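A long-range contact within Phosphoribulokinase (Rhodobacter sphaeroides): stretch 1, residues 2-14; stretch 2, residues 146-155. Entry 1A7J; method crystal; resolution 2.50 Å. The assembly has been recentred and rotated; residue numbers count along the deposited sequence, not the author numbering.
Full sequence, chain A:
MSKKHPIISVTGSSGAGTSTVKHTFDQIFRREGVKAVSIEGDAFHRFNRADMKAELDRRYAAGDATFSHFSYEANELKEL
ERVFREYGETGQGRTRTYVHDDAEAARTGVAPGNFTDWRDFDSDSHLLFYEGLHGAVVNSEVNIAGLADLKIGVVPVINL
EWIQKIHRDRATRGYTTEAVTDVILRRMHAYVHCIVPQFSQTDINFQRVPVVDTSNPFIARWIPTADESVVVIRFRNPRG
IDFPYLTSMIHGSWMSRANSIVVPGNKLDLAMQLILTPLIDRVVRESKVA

Stretch 1 2-14: SKKHPIISVTGSS
Stretch 2 146-155: GLADLKIGVV

Residues that touch across the two segments are at least 139 apart in sequence, and the segments meet here as neighbouring strands of a parallel sheet. Strand 7-11 and strand 150-155 run in the same sense, their N-to-C directions 20° apart (signed crossing angle -20°) and their axes 4.6 Å apart at closest approach. All residues of strand 7-11 have extended torsions, with phi between -137° and -98° and psi between 109° and 149°. Before it, Ser 2 to His 5 form a type I turn, with Lys 3 at -49/-39 and Lys 4 at -111/5; His 5 N donates to Ser 2 O at 2.9 Å.

The register pairs Ile 8 with Leu 150, Ser 9 with Lys 151, Val 10 with Ile 152 and Thr 11 with Gly 153; the CA atoms of Val 10 and Ile 152 lie 4.6 Å apart. The hydrogen bonds have the staggered pattern of parallel strands. Ser 9 N donates to Leu 150 O (2.9 Å, 139° at the hydrogen) and Ile 152 N to Ser 9 O (2.8 Å, 156°); one step on, Thr 11 N donates to Ile 152 O (2.8 Å, 162°) and Val 154 N to Thr 11 O (2.9 Å, 152°). CA-H...O contacts supplement this ladder, as from Val 10 CA to Ile 152 O at 3.3 Å.

Asp 149, at -82/-15, departs from extended geometry just before its strand. Its N donates to Ile 7 O (3.0 Å, 136°), while its side chain (chi1 -51°, m; chi2 75°) points toward stretch 1 and accepts a weak bond from Ile 7 N to Asp 149 OD1 (3.4 Å, 154°). OD1 also lies 3.1 Å from Ser 2 CA, placing the carboxylate against the turn.

Ile 8, Leu 150, Val 10 and Ile 152 share one face of the sheet. Ile 8 (m, t) brings CG2 to 3.7 Å from Ile 152 CD1, and Val 10 (t) sets CG1 3.5 Å from Val 154 CG2, with Val 154 also t. Ser 9, Thr 11 and Lys 151 direct their CA-to-CB bonds to the opposite face. Ser 9 CB is 3.9 Å from Ala 148 CB; the end of Lys 151 (m, t, m, m) leads away from stretch 1, and its NZ donates to Ala 148 O at 2.6 Å.

Gly 12, at 112/-37, ends the extended run. An ideal CB there would lie 2.6 Å from Val 154 O, a clash, and would also jam against the preceding carbonyl, so the backbone itself calls for glycine. Ser 13 N approaches Val 154 O to 3.1 Å, but the angle is too poor for a hydrogen bond.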

# COMPACT_ATOMS: atom_id res chain seq x y z
N SER A 2 1.41 18.66 -1.17
CA SER A 2 1.08 19.10 -2.54
C SER A 2 2.28 19.74 -3.23
O SER A 2 3.42 19.40 -2.94
CB SER A 2 -0.06 20.05 -2.49
N LYS A 3 2.00 20.70 -4.10
CA LYS A 3 3.02 21.36 -4.91
C LYS A 3 4.18 21.81 -4.03
O LYS A 3 5.33 21.53 -4.36
CB LYS A 3 2.43 22.59 -5.62
CG LYS A 3 3.31 23.16 -6.70
CD LYS A 3 2.93 22.62 -8.06
CE LYS A 3 1.64 23.25 -8.55
NZ LYS A 3 1.80 24.73 -8.74
N LYS A 4 3.84 22.30 -2.84
CA LYS A 4 4.83 22.84 -1.91
C LYS A 4 5.03 21.98 -0.65
O LYS A 4 5.80 22.33 0.25
CB LYS A 4 4.46 24.26 -1.52
N HIS A 5 4.36 20.83 -0.62
CA HIS A 5 4.52 19.88 0.47
C HIS A 5 4.12 18.52 -0.06
O HIS A 5 3.12 17.95 0.39
CB HIS A 5 3.59 20.24 1.62
CG HIS A 5 4.01 21.44 2.40
ND1 HIS A 5 3.40 22.67 2.25
CD2 HIS A 5 4.92 21.59 3.38
CE1 HIS A 5 3.92 23.52 3.10
NE2 HIS A 5 4.85 22.90 3.80
N PRO A 6 4.82 18.01 -1.08
CA PRO A 6 4.32 16.81 -1.76
C PRO A 6 4.08 15.59 -0.84
O PRO A 6 4.80 15.37 0.15
CB PRO A 6 5.36 16.55 -2.84
CG PRO A 6 6.61 17.12 -2.28
CD PRO A 6 6.21 18.32 -1.49
N ILE A 7 2.94 14.94 -1.07
CA ILE A 7 2.64 13.67 -0.44
C ILE A 7 2.73 12.57 -1.49
O ILE A 7 2.13 12.68 -2.56
CB ILE A 7 1.23 13.67 0.14
CG1 ILE A 7 0.92 15.03 0.75
CG2 ILE A 7 1.12 12.67 1.23
CD1 ILE A 7 -0.54 15.22 1.04
N ILE A 8 3.57 11.56 -1.23
CA ILE A 8 3.68 10.32 -2.02
C ILE A 8 2.89 9.20 -1.36
O ILE A 8 3.04 8.95 -0.17
CB ILE A 8 5.15 9.86 -2.12
CG1 ILE A 8 5.94 10.88 -2.93
CG2 ILE A 8 5.24 8.47 -2.77
CD1 ILE A 8 7.40 10.67 -2.84
N SER A 9 2.15 8.44 -2.16
CA SER A 9 1.15 7.51 -1.64
C SER A 9 1.18 6.17 -2.35
O SER A 9 0.77 6.07 -3.51
CB SER A 9 -0.24 8.13 -1.78
OG SER A 9 -1.25 7.32 -1.22
N VAL A 10 1.65 5.14 -1.64
CA VAL A 10 1.70 3.75 -2.10
C VAL A 10 0.51 2.96 -1.55
O VAL A 10 0.31 2.88 -0.34
CB VAL A 10 2.99 3.07 -1.59
CG1 VAL A 10 3.10 1.67 -2.11
CG2 VAL A 10 4.22 3.89 -1.98
N THR A 11 -0.33 2.43 -2.42
CA THR A 11 -1.51 1.71 -1.96
C THR A 11 -1.52 0.28 -2.48
O THR A 11 -0.91 -0.01 -3.51
CB THR A 11 -2.79 2.40 -2.38
OG1 THR A 11 -3.91 1.72 -1.81
CG2 THR A 11 -2.95 2.33 -3.85
N GLY A 12 -2.09 -0.63 -1.70
CA GLY A 12 -2.20 -2.02 -2.09
C GLY A 12 -1.36 -3.01 -1.29
O GLY A 12 -1.79 -4.14 -1.05
N SER A 13 -0.15 -2.61 -0.90
CA SER A 13 0.76 -3.53 -0.22
C SER A 13 0.81 -3.26 1.28
O SER A 13 1.01 -2.11 1.68
CB SER A 13 2.17 -3.38 -0.80
OG SER A 13 2.58 -2.02 -0.71
N SER A 14 0.50 -4.27 2.08
CA SER A 14 0.91 -4.34 3.49
C SER A 14 0.59 -5.73 4.01
O SER A 14 0.16 -6.60 3.25
CB SER A 14 0.18 -3.31 4.36
OG SER A 14 0.97 -2.15 4.56
N GLY A 146 -7.09 12.46 -4.49
CA GLY A 146 -6.95 13.81 -4.98
C GLY A 146 -5.96 14.68 -4.25
O GLY A 146 -5.65 15.76 -4.74
N LEU A 147 -5.40 14.21 -3.14
CA LEU A 147 -4.52 15.06 -2.36
C LEU A 147 -3.06 14.67 -2.43
O LEU A 147 -2.23 15.24 -1.72
CB LEU A 147 -4.96 15.08 -0.90
CG LEU A 147 -6.33 15.65 -0.48
CD1 LEU A 147 -6.39 15.57 1.03
CD2 LEU A 147 -6.54 17.10 -0.94
N ALA A 148 -2.74 13.69 -3.27
CA ALA A 148 -1.40 13.11 -3.32
C ALA A 148 -0.80 13.31 -4.71
O ALA A 148 -1.41 12.93 -5.70
CB ALA A 148 -1.48 11.62 -3.00
N ASP A 149 0.42 13.84 -4.77
CA ASP A 149 0.99 14.22 -6.07
C ASP A 149 1.59 13.04 -6.81
O ASP A 149 1.96 13.15 -7.98
CB ASP A 149 2.06 15.30 -5.91
CG ASP A 149 1.59 16.46 -5.09
OD1 ASP A 149 1.52 16.29 -3.85
OD2 ASP A 149 1.29 17.53 -5.69
N LEU A 150 1.80 11.95 -6.09
CA LEU A 150 2.26 10.73 -6.71
C LEU A 150 1.56 9.57 -6.02
O LEU A 150 1.45 9.55 -4.80
CB LEU A 150 3.77 10.60 -6.59
CG LEU A 150 4.50 9.50 -7.36
CD1 LEU A 150 4.23 9.60 -8.86
CD2 LEU A 150 5.99 9.63 -7.10
N LYS A 151 0.85 8.79 -6.81
CA LYS A 151 0.15 7.65 -6.28
C LYS A 151 0.66 6.38 -6.97
O LYS A 151 0.73 6.32 -8.20
CB LYS A 151 -1.33 7.85 -6.51
CG LYS A 151 -1.87 9.07 -5.83
CD LYS A 151 -3.28 9.30 -6.23
CE LYS A 151 -3.34 10.07 -7.52
NZ LYS A 151 -2.45 11.28 -7.49
N ILE A 152 1.28 5.52 -6.18
CA ILE A 152 1.84 4.27 -6.66
C ILE A 152 0.99 3.12 -6.14
O ILE A 152 0.42 3.19 -5.05
CB ILE A 152 3.26 4.09 -6.15
CG1 ILE A 152 4.13 5.23 -6.64
CG2 ILE A 152 3.83 2.77 -6.61
CD1 ILE A 152 4.58 6.11 -5.52
N GLY A 153 0.84 2.09 -6.95
CA GLY A 153 0.10 0.94 -6.49
C GLY A 153 1.03 -0.23 -6.50
O GLY A 153 1.75 -0.44 -7.45
N VAL A 154 1.13 -0.92 -5.38
CA VAL A 154 1.88 -2.15 -5.38
C VAL A 154 0.93 -3.27 -4.99
O VAL A 154 0.49 -3.34 -3.86
CB VAL A 154 3.03 -2.08 -4.39
CG1 VAL A 154 4.00 -3.21 -4.67
CG2 VAL A 154 3.73 -0.73 -4.51
N VAL A 155 0.58 -4.10 -5.96
CA VAL A 155 -0.54 -5.03 -5.84
C VAL A 155 -0.09 -6.42 -6.32
O VAL A 155 0.54 -6.51 -7.37
CB VAL A 155 -1.69 -4.59 -6.77
CG1 VAL A 155 -2.98 -4.69 -6.06
CG2 VAL A 155 -1.48 -3.20 -7.26